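PDB 2C4E: nucleoside kinase from Methanococcus jannaschii, which phosphorylates a wide range of nucleosides, inosine, guanosine and cytidine above all, to their monophosphates, with ATP as the preferred phosphate donor. Local coordinates for residues A[221-233]-A[261-273]. Residues are numbered along the deposited sequence; the frame is centred on the assembly and turned at random.
Sequences VIYTKDKKIEIPC and YDLEKCGLIGAAT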
loop_
_atom_site.group_PDB
_atom_site.type_symbol
_atom_site.label_atom_id
_atom_site.label_comp_id
_atom_site.label_asym_id
_atom_site.label_seq_id
_atom_site.Cartn_x
_atom_site.Cartn_y
_atom_site.Cartn_z
ATOM N N VAL A 221 -30.678 12.125 -12.393
ATOM C CA VAL A 221 -31.951 12.820 -12.279
ATOM C C VAL A 221 -31.806 13.933 -11.256
ATOM O O VAL A 221 -31.205 13.744 -10.202
ATOM C CB VAL A 221 -33.105 11.869 -11.885
ATOM C CG1 VAL A 221 -32.780 11.117 -10.613
ATOM C CG2 VAL A 221 -34.431 12.626 -11.749
ATOM N N ILE A 222 -32.347 15.101 -11.595
ATOM C CA ILE A 222 -32.399 16.228 -10.697
ATOM C C ILE A 222 -33.834 16.440 -10.235
ATOM O O ILE A 222 -34.735 16.597 -11.054
ATOM C CB ILE A 222 -31.916 17.498 -11.426
ATOM C CG1 ILE A 222 -30.512 17.281 -12.002
ATOM C CG2 ILE A 222 -31.972 18.684 -10.474
ATOM C CD1 ILE A 222 -30.148 18.273 -13.104
ATOM N N TYR A 223 -34.045 16.461 -8.925
ATOM C CA TYR A 223 -35.361 16.735 -8.365
ATOM C C TYR A 223 -35.340 18.077 -7.689
ATOM O O TYR A 223 -34.464 18.340 -6.877
ATOM C CB TYR A 223 -35.734 15.696 -7.306
ATOM C CG TYR A 223 -35.822 14.294 -7.814
ATOM C CD1 TYR A 223 -34.750 13.415 -7.702
ATOM C CD2 TYR A 223 -36.993 13.830 -8.395
ATOM C CE1 TYR A 223 -34.852 12.107 -8.157
ATOM C CE2 TYR A 223 -37.100 12.536 -8.844
ATOM C CZ TYR A 223 -36.019 11.681 -8.734
ATOM O OH TYR A 223 -36.152 10.380 -9.189
ATOM N N THR A 224 -36.291 18.933 -8.036
ATOM C CA THR A 224 -36.568 20.143 -7.268
ATOM C C THR A 224 -38.038 20.122 -6.853
ATOM O O THR A 224 -38.775 19.202 -7.203
ATOM C CB THR A 224 -36.272 21.387 -8.101
ATOM O OG1 THR A 224 -37.174 21.450 -9.215
ATOM C CG2 THR A 224 -34.896 21.296 -8.755
ATOM N N LYS A 225 -38.473 21.134 -6.113
ATOM C CA LYS A 225 -39.873 21.222 -5.696
ATOM C C LYS A 225 -40.797 21.272 -6.901
ATOM O O LYS A 225 -41.859 20.657 -6.905
ATOM C CB LYS A 225 -40.089 22.453 -4.812
ATOM C CG LYS A 225 -39.512 22.316 -3.411
ATOM C CD LYS A 225 -39.874 23.510 -2.539
ATOM C CE LYS A 225 -39.153 23.470 -1.203
ATOM N NZ LYS A 225 -39.105 24.806 -0.551
ATOM N N ASP A 226 -40.356 21.979 -7.938
ATOM C CA ASP A 226 -41.168 22.248 -9.118
ATOM C C ASP A 226 -41.082 21.172 -10.204
ATOM O O ASP A 226 -42.001 21.054 -11.016
ATOM C CB ASP A 226 -40.739 23.589 -9.737
ATOM C CG ASP A 226 -41.142 24.788 -8.888
ATOM O OD1 ASP A 226 -42.287 25.268 -9.052
ATOM O OD2 ASP A 226 -40.384 25.324 -8.045
ATOM N N LYS A 227 -39.996 20.395 -10.221
ATOM C CA LYS A 227 -39.605 19.652 -11.423
ATOM C C LYS A 227 -38.793 18.381 -11.147
ATOM O O LYS A 227 -38.046 18.314 -10.180
ATOM C CB LYS A 227 -38.739 20.577 -12.302
ATOM C CG LYS A 227 -39.180 20.732 -13.740
ATOM C CD LYS A 227 -38.093 21.428 -14.577
ATOM C CE LYS A 227 -38.257 22.942 -14.579
ATOM N NZ LYS A 227 -37.065 23.625 -15.151
ATOM N N LYS A 228 -38.922 17.395 -12.030
ATOM C CA LYS A 228 -37.995 16.266 -12.116
ATOM C C LYS A 228 -37.333 16.309 -13.500
ATOM O O LYS A 228 -38.022 16.244 -14.531
ATOM C CB LYS A 228 -38.730 14.936 -11.916
ATOM C CG LYS A 228 -37.933 13.681 -12.276
ATOM C CD LYS A 228 -38.791 12.420 -12.105
ATOM C CE LYS A 228 -38.022 11.154 -12.459
ATOM N NZ LYS A 228 -38.893 9.938 -12.434
ATOM N N ILE A 229 -36.007 16.409 -13.521
ATOM C CA ILE A 229 -35.245 16.587 -14.750
ATOM C C ILE A 229 -34.378 15.373 -15.007
ATOM O O ILE A 229 -33.486 15.064 -14.229
ATOM C CB ILE A 229 -34.321 17.823 -14.656
ATOM C CG1 ILE A 229 -35.109 19.053 -14.192
ATOM C CG2 ILE A 229 -33.622 18.055 -15.995
ATOM C CD1 ILE A 229 -34.219 20.240 -13.847
ATOM N N GLU A 230 -34.623 14.706 -16.128
ATOM C CA GLU A 230 -33.847 13.540 -16.507
ATOM C C GLU A 230 -32.667 13.939 -17.385
ATOM O O GLU A 230 -32.840 14.589 -18.415
ATOM C CB GLU A 230 -34.747 12.548 -17.238
ATOM C CG GLU A 230 -35.903 12.087 -16.375
ATOM C CD GLU A 230 -35.697 10.690 -15.833
ATOM O OE1 GLU A 230 -34.656 10.473 -15.184
ATOM O OE2 GLU A 230 -36.561 9.817 -16.065
ATOM N N ILE A 231 -31.475 13.533 -16.967
ATOM C CA ILE A 231 -30.234 13.855 -17.653
ATOM C C ILE A 231 -29.670 12.563 -18.206
ATOM O O ILE A 231 -29.442 11.633 -17.443
ATOM C CB ILE A 231 -29.206 14.458 -16.661
ATOM C CG1 ILE A 231 -29.812 15.615 -15.865
ATOM C CG2 ILE A 231 -27.947 14.883 -17.399
ATOM C CD1 ILE A 231 -30.192 16.830 -16.709
ATOM N N PRO A 232 -29.448 12.471 -19.518
ATOM C CA PRO A 232 -28.868 11.249 -20.067
ATOM C C PRO A 232 -27.388 11.135 -19.740
ATOM O O PRO A 232 -26.728 12.120 -19.364
ATOM C CB PRO A 232 -29.088 11.386 -21.586
ATOM C CG PRO A 232 -29.865 12.649 -21.787
ATOM C CD PRO A 232 -29.714 13.467 -20.570
ATOM N N CYS A 233 -26.892 9.911 -19.831
ATOM C CA CYS A 233 -25.469 9.654 -19.829
ATOM C C CYS A 233 -24.920 10.107 -21.179
ATOM O O CYS A 233 -25.581 9.936 -22.200
ATOM C CB CYS A 233 -25.222 8.162 -19.630
ATOM S SG CYS A 233 -23.484 7.730 -19.432
ATOM N N TYR A 261 -26.054 28.888 -15.361
ATOM C CA TYR A 261 -26.955 28.105 -16.192
ATOM C C TYR A 261 -28.054 27.469 -15.340
ATOM O O TYR A 261 -27.914 27.343 -14.125
ATOM C CB TYR A 261 -26.168 27.016 -16.923
ATOM C CG TYR A 261 -25.115 27.569 -17.845
ATOM C CD1 TYR A 261 -23.766 27.536 -17.501
ATOM C CD2 TYR A 261 -25.464 28.125 -19.065
ATOM C CE1 TYR A 261 -22.799 28.060 -18.341
ATOM C CE2 TYR A 261 -24.499 28.646 -19.921
ATOM C CZ TYR A 261 -23.166 28.606 -19.544
ATOM O OH TYR A 261 -22.189 29.090 -20.385
ATOM N N ASP A 262 -29.129 27.070 -15.994
ATOM C CA ASP A 262 -30.247 26.410 -15.312
ATOM C C ASP A 262 -29.839 24.983 -14.915
ATOM O O ASP A 262 -28.808 24.462 -15.355
ATOM C CB ASP A 262 -31.566 26.511 -16.108
ATOM C CG ASP A 262 -31.637 25.588 -17.313
ATOM O OD1 ASP A 262 -30.619 25.043 -17.778
ATOM O OD2 ASP A 262 -32.726 25.357 -17.890
ATOM N N LEU A 263 -30.606 24.379 -14.014
ATOM C CA LEU A 263 -30.167 23.115 -13.435
ATOM C C LEU A 263 -30.079 22.009 -14.468
ATOM O O LEU A 263 -29.203 21.158 -14.379
ATOM C CB LEU A 263 -31.067 22.701 -12.269
ATOM C CG LEU A 263 -30.961 23.645 -11.064
ATOM C CD1 LEU A 263 -31.927 23.238 -9.971
ATOM C CD2 LEU A 263 -29.572 23.744 -10.467
ATOM N N GLU A 264 -30.955 22.014 -15.473
ATOM C CA GLU A 264 -30.856 21.003 -16.509
ATOM C C GLU A 264 -29.505 21.094 -17.206
ATOM O O GLU A 264 -28.835 20.089 -17.392
ATOM C CB GLU A 264 -31.968 21.119 -17.549
ATOM C CG GLU A 264 -31.852 20.080 -18.648
ATOM C CD GLU A 264 -33.100 19.966 -19.504
ATOM O OE1 GLU A 264 -33.971 20.852 -19.424
ATOM O OE2 GLU A 264 -33.210 18.974 -20.252
ATOM N N LYS A 265 -29.109 22.294 -17.604
ATOM C CA LYS A 265 -27.797 22.451 -18.245
ATOM C C LYS A 265 -26.668 22.083 -17.295
ATOM O O LYS A 265 -25.663 21.514 -17.721
ATOM C CB LYS A 265 -27.604 23.860 -18.812
ATOM C CG LYS A 265 -26.285 24.031 -19.571
ATOM C CD LYS A 265 -26.391 25.079 -20.693
ATOM C CE LYS A 265 -25.028 25.467 -21.238
ATOM N NZ LYS A 265 -25.174 26.378 -22.392
ATOM N N CYS A 266 -26.831 22.376 -16.006
ATOM C CA CYS A 266 -25.839 21.952 -15.028
ATOM C C CYS A 266 -25.679 20.445 -15.062
ATOM O O CYS A 266 -24.557 19.935 -15.051
ATOM C CB CYS A 266 -26.206 22.412 -13.628
ATOM S SG CYS A 266 -26.104 24.202 -13.410
ATOM N N GLY A 267 -26.796 19.725 -15.126
ATOM C CA GLY A 267 -26.769 18.279 -15.200
ATOM C C GLY A 267 -26.067 17.777 -16.447
ATOM O O GLY A 267 -25.276 16.842 -16.377
ATOM N N LEU A 268 -26.361 18.412 -17.581
ATOM C CA LEU A 268 -25.780 18.024 -18.867
ATOM C C LEU A 268 -24.281 18.275 -18.899
ATOM O O LEU A 268 -23.528 17.452 -19.392
ATOM C CB LEU A 268 -26.465 18.772 -20.016
ATOM C CG LEU A 268 -27.930 18.414 -20.290
ATOM C CD1 LEU A 268 -28.576 19.495 -21.182
ATOM C CD2 LEU A 268 -28.057 17.051 -20.935
ATOM N N ILE A 269 -23.846 19.395 -18.329
ATOM C CA ILE A 269 -22.424 19.668 -18.215
ATOM C C ILE A 269 -21.758 18.653 -17.294
ATOM O O ILE A 269 -20.664 18.191 -17.594
ATOM C CB ILE A 269 -22.183 21.118 -17.734
ATOM C CG1 ILE A 269 -22.623 22.114 -18.814
ATOM C CG2 ILE A 269 -20.737 21.315 -17.305
ATOM C CD1 ILE A 269 -21.687 22.235 -20.015
ATOM N N GLY A 270 -22.395 18.317 -16.170
ATOM C CA GLY A 270 -21.859 17.290 -15.293
ATOM C C GLY A 270 -21.647 15.974 -16.037
ATOM O O GLY A 270 -20.574 15.358 -15.971
ATOM N N ALA A 271 -22.674 15.574 -16.777
ATOM C CA ALA A 271 -22.639 14.344 -17.573
ATOM C C ALA A 271 -21.526 14.393 -18.614
ATOM O O ALA A 271 -20.765 13.440 -18.761
ATOM C CB ALA A 271 -23.967 14.126 -18.249
ATOM N N ALA A 272 -21.419 15.510 -19.323
ATOM C CA ALA A 272 -20.397 15.653 -20.359
ATOM C C ALA A 272 -19.000 15.632 -19.742
ATOM O O ALA A 272 -18.082 15.008 -20.275
ATOM C CB ALA A 272 -20.617 16.915 -21.137
ATOM N N THR A 273 -18.844 16.282 -18.598
ATOM C CA THR A 273 -17.548 16.293 -17.922
ATOM C C THR A 273 -17.117 14.899 -17.525
ATOM O O THR A 273 -15.972 14.519 -17.745
ATOM C CB THR A 273 -17.584 17.181 -16.666
ATOM O OG1 THR A 273 -18.031 18.491 -17.016
ATOM C CG2 THR A 273 -16.176 17.393 -16.115
HETATM O O HOH W 1 -31.871 16.439 -20.070
#
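Ile231 and Ile222 press their CD1 methyls onto helix 263-277 at Gly267, a worked example of how a missing side chain lets a helix lie close to a sheet. Ile222 CD1 is only 3.3 Å from Leu263 O, and Ile231 CD1 comes 3.6 Å from Glu264 O. A CB on Gly267 would collide with both methyls. Ile231 straddles this turn of the helix: chi1 of -51° sets CG1 beside the backbone N and CG2 anti to it, and while CD1 reaches Glu264 O, CG2 lies 3.5 Å from Gly267 O, in a hollow bordered by Leu268 CD2 and Ala271 CB. Cutting Ile231 back to an alanine would remove CG2 and CD1 alike and is likely to open a gap over Gly267, leaving the methyls of Leu268 and Ala271 without this apolar neighbour.

Toward the helix start the bump is Leu263, whose CD1 meets Thr224 CG2 at 3.8 Å; farther along, Leu268 CD2 rests against Pro232 CD. Glu264 CG lies 3.8 Å from Ile229 CG2, while a water donates both to Glu264 OE2 and to Glu230 O.

Strand 228-231 runs at 25° to the helix. It is the edge strand of the eight-stranded sheet of this ribokinase fold, hydrogen-bonded antiparallel to strand 220-223. Phe253 and Tyr257 of helix 245-258 touch Ile222 and Leu263, while helix 290-299 packs on Ile269 and Ala272, which point away from the hairpin.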